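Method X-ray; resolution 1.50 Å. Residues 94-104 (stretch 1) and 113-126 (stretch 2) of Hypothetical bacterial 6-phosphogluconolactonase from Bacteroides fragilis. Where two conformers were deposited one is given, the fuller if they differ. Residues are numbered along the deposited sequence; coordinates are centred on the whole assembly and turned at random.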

# COMPACT_ATOMS: atom_id res chain seq x y z
N THR A 94 1.80 12.91 16.89
CA THR A 94 0.62 12.24 16.35
C THR A 94 -0.42 13.31 16.05
O THR A 94 -0.47 14.34 16.75
CB THR A 94 0.10 11.20 17.37
OG1 THR A 94 1.19 10.40 17.85
CG2 THR A 94 -0.99 10.29 16.81
N GLN A 95 -1.25 13.09 15.02
CA GLN A 95 -2.33 14.02 14.69
C GLN A 95 -3.56 13.20 14.31
O GLN A 95 -3.42 12.19 13.64
CB GLN A 95 -1.96 15.01 13.58
CG GLN A 95 -0.78 15.94 13.87
CD GLN A 95 -1.10 17.08 14.81
OE1 GLN A 95 -2.19 17.17 15.40
NE2 GLN A 95 -0.14 17.98 14.98
N LYS A 96 -4.74 13.67 14.68
CA LYS A 96 -6.00 12.96 14.40
C LYS A 96 -6.42 13.12 12.94
O LYS A 96 -6.26 14.19 12.35
CB LYS A 96 -7.10 13.49 15.36
CG LYS A 96 -6.76 13.31 16.84
CD LYS A 96 -6.67 11.83 17.30
CE LYS A 96 -6.66 11.68 18.81
NZ LYS A 96 -5.37 12.12 19.41
N THR A 97 -6.95 12.04 12.35
CA THR A 97 -7.39 12.09 10.96
C THR A 97 -8.77 12.69 10.83
O THR A 97 -9.13 13.10 9.74
CB THR A 97 -7.42 10.69 10.37
OG1 THR A 97 -8.23 9.85 11.18
CG2 THR A 97 -6.06 10.11 10.22
N MSE A 98 -9.61 12.58 11.90
CA MSE A 98 -11.00 13.02 11.89
C MSE A 98 -11.77 12.24 10.79
O MSE A 98 -12.71 12.74 10.17
CB MSE A 98 -11.11 14.53 11.77
CG MSE A 98 -10.75 15.21 13.10
SE MSE A 98 -10.28 17.02 12.88
CE MSE A 98 -8.64 16.80 11.97
N GLY A 99 -11.36 10.99 10.62
CA GLY A 99 -11.93 10.04 9.68
C GLY A 99 -11.52 8.67 10.15
O GLY A 99 -10.33 8.39 10.31
N ALA A 100 -12.51 7.83 10.44
CA ALA A 100 -12.28 6.52 11.02
C ALA A 100 -11.57 5.55 10.10
O ALA A 100 -11.74 5.57 8.88
CB ALA A 100 -13.60 5.92 11.46
N ASP A 101 -10.75 4.71 10.73
CA ASP A 101 -9.97 3.62 10.16
C ASP A 101 -9.03 4.04 9.00
O ASP A 101 -9.09 3.46 7.91
CB ASP A 101 -10.86 2.43 9.76
CG ASP A 101 -11.43 1.71 10.97
OD1 ASP A 101 -10.72 1.60 12.00
OD2 ASP A 101 -12.60 1.29 10.91
N PRO A 102 -8.09 4.96 9.28
CA PRO A 102 -7.07 5.30 8.26
C PRO A 102 -6.32 4.02 7.95
O PRO A 102 -5.91 3.32 8.88
CB PRO A 102 -6.24 6.40 8.92
CG PRO A 102 -6.41 6.12 10.42
CD PRO A 102 -7.84 5.68 10.55
N CYS A 103 -6.22 3.64 6.65
CA CYS A 103 -5.68 2.31 6.32
C CYS A 103 -4.61 2.35 5.24
O CYS A 103 -4.11 1.30 4.83
CB CYS A 103 -6.83 1.40 5.90
SG CYS A 103 -7.64 1.94 4.37
N TYR A 104 -4.27 3.54 4.77
CA TYR A 104 -3.28 3.75 3.73
C TYR A 104 -2.79 5.17 3.84
O TYR A 104 -3.58 6.04 4.22
CB TYR A 104 -3.87 3.54 2.32
CG TYR A 104 -2.82 3.24 1.25
CD1 TYR A 104 -2.17 4.28 0.57
CD2 TYR A 104 -2.57 1.94 0.85
CE1 TYR A 104 -1.24 4.02 -0.43
CE2 TYR A 104 -1.66 1.67 -0.18
CZ TYR A 104 -0.98 2.70 -0.80
OH TYR A 104 -0.13 2.42 -1.84
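Stretch 2 (113-126) VTANYSGGSITVFP

Stretch 2 is a hairpin: strand 113-116 turns through 117-120, where 117-119 have helical phi/psi, and returns as strand 121-126. Strand 113-116 runs against strand 102-104 at 116° between N-to-C directions, their axes approaching to 4.7 Å. Cys103 N donates to Ala115 O (2.8 Å) and Tyr117 N to Asp101 O (2.9 Å), flanking the non-hydrogen-bonded pair Pro102 and Asn116, where proline, having no amide hydrogen, gives up no bond to stretch 2. Ala115 and Tyr104 set their side chains on the same face of the sheet, CB to CB 3.9 Å, and Ala115 N donates to Tyr104 O (3.0 Å), while the t rotamer of Tyr104 carries its ring end away.

At the turn, Ala100 O accepts from Gly119 N (2.9 Å) and, weakly, from Ser118 N (2.9 Å). Ser118, chi1 m, gives its OG to Asp101 OD2 at 2.5 Å. Gly99 and Gly119 pack CA to CA at 4.2 Å; a CB on Gly119 would strike Gly99 CA, and one on Gly99 would strike Asn116 ND2. Asn116, chi1 m, uses that ND2 to bind Ser121 OG (3.0 Å) and Thr123 OG1 (2.9 Å). Thr123, also m, can then donate OG1 to Thr97 O (2.7 Å). Thr97, chi1 p, turns its own OG1 to Gly99 O (2.7 Å), bracing the loop. Farther along, Phe125, chi1 m, meets Thr97 CA edge-on, CZ 3.8 Å away.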

# COMPACT_ATOMS: atom_id res chain seq x y z
N VAL A 113 -1.13 12.19 3.03
CA VAL A 113 -2.55 12.01 2.76
C VAL A 113 -2.94 10.62 3.24
O VAL A 113 -2.20 9.68 2.96
CB VAL A 113 -2.92 12.20 1.25
CG1 VAL A 113 -4.42 12.12 1.05
CG2 VAL A 113 -2.39 13.51 0.70
N THR A 114 -4.05 10.48 3.97
CA THR A 114 -4.57 9.18 4.39
C THR A 114 -5.82 8.80 3.62
O THR A 114 -6.64 9.66 3.28
CB THR A 114 -4.89 9.14 5.90
OG1 THR A 114 -5.96 10.04 6.20
CG2 THR A 114 -3.70 9.45 6.77
N ALA A 115 -6.07 7.48 3.54
CA ALA A 115 -7.32 6.91 3.07
C ALA A 115 -8.05 6.42 4.31
O ALA A 115 -7.57 5.49 4.98
CB ALA A 115 -7.07 5.78 2.09
N ASN A 116 -9.21 7.02 4.63
CA ASN A 116 -9.94 6.65 5.84
C ASN A 116 -11.06 5.71 5.44
O ASN A 116 -12.05 6.12 4.83
CB ASN A 116 -10.45 7.88 6.59
CG ASN A 116 -9.37 8.91 6.79
OD1 ASN A 116 -8.20 8.59 7.04
ND2 ASN A 116 -9.73 10.17 6.63
N TYR A 117 -10.87 4.42 5.77
CA TYR A 117 -11.79 3.37 5.35
C TYR A 117 -13.19 3.55 5.89
O TYR A 117 -14.17 3.45 5.15
CB TYR A 117 -11.24 1.99 5.77
CG TYR A 117 -12.08 0.84 5.27
CD1 TYR A 117 -11.88 0.31 3.99
CD2 TYR A 117 -13.13 0.34 6.03
CE1 TYR A 117 -12.66 -0.73 3.51
CE2 TYR A 117 -13.93 -0.70 5.55
CZ TYR A 117 -13.69 -1.23 4.29
OH TYR A 117 -14.46 -2.26 3.81
N SER A 118 -13.31 3.75 7.19
CA SER A 118 -14.63 3.83 7.80
C SER A 118 -15.19 5.25 7.79
O SER A 118 -16.41 5.43 7.81
CB SER A 118 -14.61 3.24 9.20
OG SER A 118 -14.29 1.86 9.11
N GLY A 119 -14.30 6.23 7.71
CA GLY A 119 -14.70 7.62 7.59
C GLY A 119 -15.18 7.94 6.18
O GLY A 119 -15.85 8.95 5.99
N GLY A 120 -14.80 7.11 5.19
CA GLY A 120 -15.13 7.32 3.78
C GLY A 120 -14.67 8.71 3.37
O GLY A 120 -15.44 9.52 2.87
N SER A 121 -13.41 9.00 3.67
CA SER A 121 -12.81 10.30 3.47
C SER A 121 -11.32 10.14 3.30
O SER A 121 -10.76 9.05 3.49
CB SER A 121 -13.11 11.20 4.67
OG SER A 121 -12.58 10.63 5.86
N ILE A 122 -10.65 11.27 3.00
CA ILE A 122 -9.21 11.36 2.94
C ILE A 122 -8.79 12.58 3.75
O ILE A 122 -9.52 13.59 3.80
CB ILE A 122 -8.60 11.36 1.51
CG1 ILE A 122 -9.06 12.60 0.71
CG2 ILE A 122 -8.92 10.05 0.79
CD1 ILE A 122 -8.35 12.72 -0.67
N THR A 123 -7.68 12.46 4.45
CA THR A 123 -7.18 13.56 5.29
C THR A 123 -5.80 14.00 4.81
O THR A 123 -4.95 13.16 4.53
CB THR A 123 -7.15 13.14 6.78
OG1 THR A 123 -8.45 12.70 7.16
CG2 THR A 123 -6.75 14.30 7.71
N VAL A 124 -5.58 15.32 4.75
CA VAL A 124 -4.30 15.90 4.36
C VAL A 124 -3.65 16.51 5.59
O VAL A 124 -4.33 17.25 6.32
CB VAL A 124 -4.52 17.01 3.26
CG1 VAL A 124 -3.21 17.67 2.85
CG2 VAL A 124 -5.23 16.43 2.04
N PHE A 125 -2.35 16.23 5.79
CA PHE A 125 -1.56 16.83 6.86
C PHE A 125 -0.33 17.49 6.27
O PHE A 125 0.47 16.78 5.66
CB PHE A 125 -1.08 15.79 7.91
CG PHE A 125 -2.12 14.93 8.57
CD1 PHE A 125 -2.56 13.76 7.96
CD2 PHE A 125 -2.62 15.26 9.83
CE1 PHE A 125 -3.49 12.94 8.59
CE2 PHE A 125 -3.59 14.46 10.43
CZ PHE A 125 -4.01 13.29 9.82
N PRO A 126 -0.08 18.79 6.53
CA PRO A 126 1.21 19.36 6.11
C PRO A 126 2.33 18.76 6.97
O PRO A 126 2.11 18.45 8.15
CB PRO A 126 1.06 20.87 6.42
CG PRO A 126 -0.43 21.09 6.68
CD PRO A 126 -0.91 19.77 7.25
O HOH W 1 -14.11 11.85 7.77